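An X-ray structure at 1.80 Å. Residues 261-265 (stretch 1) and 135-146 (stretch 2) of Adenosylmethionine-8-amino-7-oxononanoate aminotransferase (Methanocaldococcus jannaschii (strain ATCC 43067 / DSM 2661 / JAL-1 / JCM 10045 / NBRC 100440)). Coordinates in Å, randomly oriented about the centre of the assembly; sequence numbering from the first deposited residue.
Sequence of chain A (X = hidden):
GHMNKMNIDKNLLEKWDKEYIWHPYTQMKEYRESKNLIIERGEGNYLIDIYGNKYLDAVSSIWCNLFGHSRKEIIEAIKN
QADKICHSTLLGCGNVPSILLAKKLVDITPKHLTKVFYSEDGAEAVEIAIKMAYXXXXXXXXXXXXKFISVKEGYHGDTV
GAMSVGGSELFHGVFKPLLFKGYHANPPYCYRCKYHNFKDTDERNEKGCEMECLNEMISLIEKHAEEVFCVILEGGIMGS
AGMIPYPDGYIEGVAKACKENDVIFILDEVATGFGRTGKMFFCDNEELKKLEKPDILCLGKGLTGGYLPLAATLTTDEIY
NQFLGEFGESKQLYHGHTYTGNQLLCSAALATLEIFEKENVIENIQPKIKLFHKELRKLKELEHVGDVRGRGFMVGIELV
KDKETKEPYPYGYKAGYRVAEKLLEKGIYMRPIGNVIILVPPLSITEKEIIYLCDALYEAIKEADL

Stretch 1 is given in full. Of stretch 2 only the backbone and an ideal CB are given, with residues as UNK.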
# COMPACT_ATOMS: atom_id res chain seq x y z
N ASN A 261 -24.37 13.53 -16.74
CA ASN A 261 -23.46 14.66 -16.91
C ASN A 261 -22.07 14.21 -17.31
O ASN A 261 -21.15 15.04 -17.28
CB ASN A 261 -23.37 15.54 -15.65
CG ASN A 261 -24.64 16.29 -15.30
OD1 ASN A 261 -25.48 15.85 -14.48
ND2 ASN A 261 -24.77 17.47 -15.85
N ASP A 262 -21.89 12.95 -17.73
CA ASP A 262 -20.65 12.50 -18.31
C ASP A 262 -19.52 12.64 -17.31
O ASP A 262 -18.44 13.08 -17.69
CB ASP A 262 -20.30 13.26 -19.61
CG ASP A 262 -19.11 12.68 -20.36
OD1 ASP A 262 -18.92 11.42 -20.37
OD2 ASP A 262 -18.33 13.50 -20.92
N VAL A 263 -19.77 12.28 -16.04
CA VAL A 263 -18.71 12.22 -15.04
C VAL A 263 -18.51 10.78 -14.54
O VAL A 263 -19.46 10.10 -14.25
CB VAL A 263 -19.00 13.18 -13.86
CG1 VAL A 263 -17.94 13.07 -12.73
CG2 VAL A 263 -19.23 14.62 -14.33
N ILE A 264 -17.25 10.33 -14.36
CA ILE A 264 -16.94 9.03 -13.75
C ILE A 264 -17.38 9.02 -12.27
O ILE A 264 -17.13 9.97 -11.51
CB ILE A 264 -15.43 8.69 -13.87
CG1 ILE A 264 -15.12 8.10 -15.25
CG2 ILE A 264 -15.01 7.69 -12.79
CD1 ILE A 264 -13.61 8.07 -15.53
N PHE A 265 -18.03 7.90 -11.87
CA PHE A 265 -18.43 7.75 -10.49
C PHE A 265 -17.61 6.61 -9.88
O PHE A 265 -17.61 5.49 -10.41
CB PHE A 265 -19.94 7.42 -10.38
CG PHE A 265 -20.44 7.22 -8.96
CD1 PHE A 265 -19.93 7.98 -7.90
CD2 PHE A 265 -21.42 6.29 -8.66
CE1 PHE A 265 -20.38 7.81 -6.60
CE2 PHE A 265 -21.87 6.09 -7.35
CZ PHE A 265 -21.36 6.86 -6.33
N UNK A 135 -6.69 10.12 -16.01
CA UNK A 135 -6.01 9.86 -17.28
C UNK A 135 -6.98 9.41 -18.35
O UNK A 135 -6.79 9.73 -19.53
CB UNK A 135 -4.92 8.80 -17.10
N UNK A 136 -8.09 8.77 -17.95
CA UNK A 136 -9.13 8.45 -18.92
C UNK A 136 -9.49 9.70 -19.73
O UNK A 136 -9.56 9.67 -20.97
CB UNK A 136 -10.37 7.89 -18.22
N UNK A 137 -9.79 10.81 -19.04
CA UNK A 137 -10.29 11.98 -19.74
C UNK A 137 -9.18 12.63 -20.55
O UNK A 137 -9.43 13.13 -21.64
CB UNK A 137 -10.89 12.98 -18.75
N UNK A 138 -7.93 12.60 -20.05
CA UNK A 138 -6.88 13.13 -20.88
C UNK A 138 -6.81 12.35 -22.20
O UNK A 138 -6.64 12.93 -23.29
CB UNK A 138 -5.54 13.08 -20.14
N UNK A 139 -6.89 11.02 -22.12
CA UNK A 139 -6.70 10.19 -23.29
C UNK A 139 -7.90 10.36 -24.22
O UNK A 139 -7.74 10.27 -25.41
CB UNK A 139 -6.51 8.72 -22.90
N UNK A 140 -9.06 10.57 -23.65
CA UNK A 140 -10.27 10.68 -24.46
C UNK A 140 -10.33 12.05 -25.14
O UNK A 140 -11.18 12.27 -26.02
CB UNK A 140 -11.51 10.46 -23.60
N UNK A 141 -9.42 12.97 -24.80
CA UNK A 141 -9.37 14.27 -25.48
C UNK A 141 -10.07 15.38 -24.73
O UNK A 141 -10.10 16.53 -25.19
CB UNK A 141 -9.99 14.15 -26.87
N UNK A 142 -10.57 15.10 -23.53
CA UNK A 142 -11.14 16.18 -22.71
C UNK A 142 -10.06 17.05 -22.09
O UNK A 142 -8.99 16.55 -21.78
CB UNK A 142 -12.03 15.60 -21.61
N UNK A 143 -10.40 18.36 -21.90
CA UNK A 143 -9.46 19.37 -21.42
C UNK A 143 -9.97 19.98 -20.12
O UNK A 143 -11.15 20.28 -20.00
CB UNK A 143 -9.25 20.46 -22.47
N UNK A 144 -9.07 20.11 -19.14
CA UNK A 144 -9.38 20.83 -17.92
C UNK A 144 -10.18 20.03 -16.89
O UNK A 144 -10.68 20.61 -15.93
CB UNK A 144 -10.15 22.10 -18.28
N UNK A 145 -10.24 18.70 -17.00
CA UNK A 145 -10.93 17.94 -15.95
C UNK A 145 -9.95 17.51 -14.86
O UNK A 145 -9.46 16.37 -14.88
CB UNK A 145 -11.63 16.71 -16.54
N UNK A 146 -9.69 18.45 -13.94
CA UNK A 146 -8.61 18.37 -12.98
C UNK A 146 -9.14 18.38 -11.55
O UNK A 146 -8.38 18.15 -10.62
CB UNK A 146 -7.63 19.53 -13.19

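Stretch 1 offers the carboxylate and carbonyl of Asp262, the backbone N of Ile264, and the apolar Ile264 side chain, whose CA-to-CB bond points toward stretch 2.

Position 135 is helical, with nothing of stretch 1 within 5.5 Å of its ideal CB, so many residues fit; it is Gln135.

At 136 the CB points toward stretch 1 and lies 4.2 Å from Ile264 CD1. An apolar or aromatic side chain would suit. The residue is Tyr136 (chi1 t), whose CD2 packs 3.6 Å from Ile264 CD1, the methyl approaching the ring obliquely.

The CB of 137 also points toward stretch 1 but has no atom of it within 5.5 Å, so only a long side chain can cross. The polar backbone of 262-264 beside the apolar Ile264 favours one combining an apolar body with a polar tip; Tyr, Lys, Arg or Gln could serve. Tyr137 (chi1 m) places CE2 3.8 Å from Ile264 CD1, and its OH accepts a weak hydrogen bond from Ile264 N (2.9 Å, 127°). Water 1 bridges onward, its O 2.6 Å from Tyr137 OH and donating to Asp262 OD1 at 2.8 Å.

Positions 138 and 139 are out of reach and tolerant of many residues; they are Val138 and Leu139.

At 140 the CB points toward stretch 1 across a wide gap, with the Asp262 carboxylate beyond. A long cation, Arg or Lys, is expected. Arg140 extends with chi1 and chi2 both t and forms a two-pronged salt bridge: NH1 to Asp262 OD2 at 2.7 Å (166°) and NH2 to Asp262 OD1 at 3.1 Å (163°).

Position 141 has phi/psi of 98/4, and a CB would jam against the preceding carbonyl O. Glycine is called for, and Gly141 is the first residue after the helix to leave helical phi/psi, in a Schellman motif.

The CB of 142 points toward stretch 1 but remains distant; a polar side chain is plausible, though an acid would face Asp262. It is Asp142, with OD2 4.4 Å from Asp262 OD2, a like-charge approach offset by Arg140 NH1, 2.8 Å from Asp142 OD2.

Position 143 is out of reach and little restricted: Lys143. Positive phi (80°) at 144 favours glycine, found as Gly144.

At 145 the CB again points toward the distant acceptors of Asp262, suiting Arg or Lys. Arg145 NH1 donates to Asp262 O at 3.0 Å (146°), while NH2 forms a weak hydrogen bond within a salt bridge to Asp262 OD2 at 3.1 Å.

Position 146, out of reach, is Thr146.

Stretch 2 135-146: QYYVLRGDKGRT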
# COMPACT_ATOMS: atom_id res chain seq x y z
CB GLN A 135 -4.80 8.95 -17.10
CG GLN A 135 -4.07 8.74 -18.43
CD GLN A 135 -2.75 8.08 -18.20
OE1 GLN A 135 -2.51 7.46 -17.16
NE2 GLN A 135 -1.94 8.07 -19.25
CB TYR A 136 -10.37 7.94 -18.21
CG TYR A 136 -11.63 7.83 -19.05
CD1 TYR A 136 -11.83 6.76 -19.93
CD2 TYR A 136 -12.61 8.79 -18.95
CE1 TYR A 136 -13.04 6.62 -20.65
CE2 TYR A 136 -13.80 8.68 -19.68
CZ TYR A 136 -13.99 7.63 -20.56
OH TYR A 136 -15.19 7.51 -21.23
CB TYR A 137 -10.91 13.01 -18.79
CG TYR A 137 -12.24 12.56 -18.22
CD1 TYR A 137 -13.36 12.49 -19.04
CD2 TYR A 137 -12.36 12.17 -16.88
CE1 TYR A 137 -14.60 12.09 -18.54
CE2 TYR A 137 -13.60 11.79 -16.38
CZ TYR A 137 -14.72 11.75 -17.20
OH TYR A 137 -15.91 11.34 -16.67
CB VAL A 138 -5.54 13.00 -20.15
CG1 VAL A 138 -4.39 13.23 -21.10
CG2 VAL A 138 -5.48 13.92 -18.93
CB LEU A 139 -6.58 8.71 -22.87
CG LEU A 139 -5.22 8.34 -22.26
CD1 LEU A 139 -5.27 6.94 -21.67
CD2 LEU A 139 -4.13 8.43 -23.31
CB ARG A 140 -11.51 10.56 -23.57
CG ARG A 140 -12.79 10.26 -24.34
CD ARG A 140 -13.94 10.11 -23.35
NE ARG A 140 -14.36 11.37 -22.70
CZ ARG A 140 -15.54 11.58 -22.17
NH1 ARG A 140 -15.84 12.77 -21.70
NH2 ARG A 140 -16.41 10.59 -22.06
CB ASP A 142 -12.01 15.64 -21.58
CG ASP A 142 -13.13 14.74 -22.07
OD1 ASP A 142 -12.84 13.73 -22.71
OD2 ASP A 142 -14.28 15.06 -21.76
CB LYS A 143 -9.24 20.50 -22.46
CG LYS A 143 -8.91 20.01 -23.86
CD LYS A 143 -7.64 19.17 -23.90
CE LYS A 143 -7.39 18.55 -25.27
NZ LYS A 143 -6.26 17.58 -25.33
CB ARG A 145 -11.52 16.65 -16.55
CG ARG A 145 -12.50 16.87 -17.69
CD ARG A 145 -13.78 16.40 -17.06
NE ARG A 145 -14.59 16.00 -18.16
CZ ARG A 145 -15.76 15.42 -18.07
NH1 ARG A 145 -16.25 15.03 -16.89
NH2 ARG A 145 -16.36 15.15 -19.21
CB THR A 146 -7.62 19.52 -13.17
OG1 THR A 146 -8.34 20.71 -12.94
CG2 THR A 146 -7.06 19.60 -14.57
O HOH W 1 -17.52 10.11 -18.35
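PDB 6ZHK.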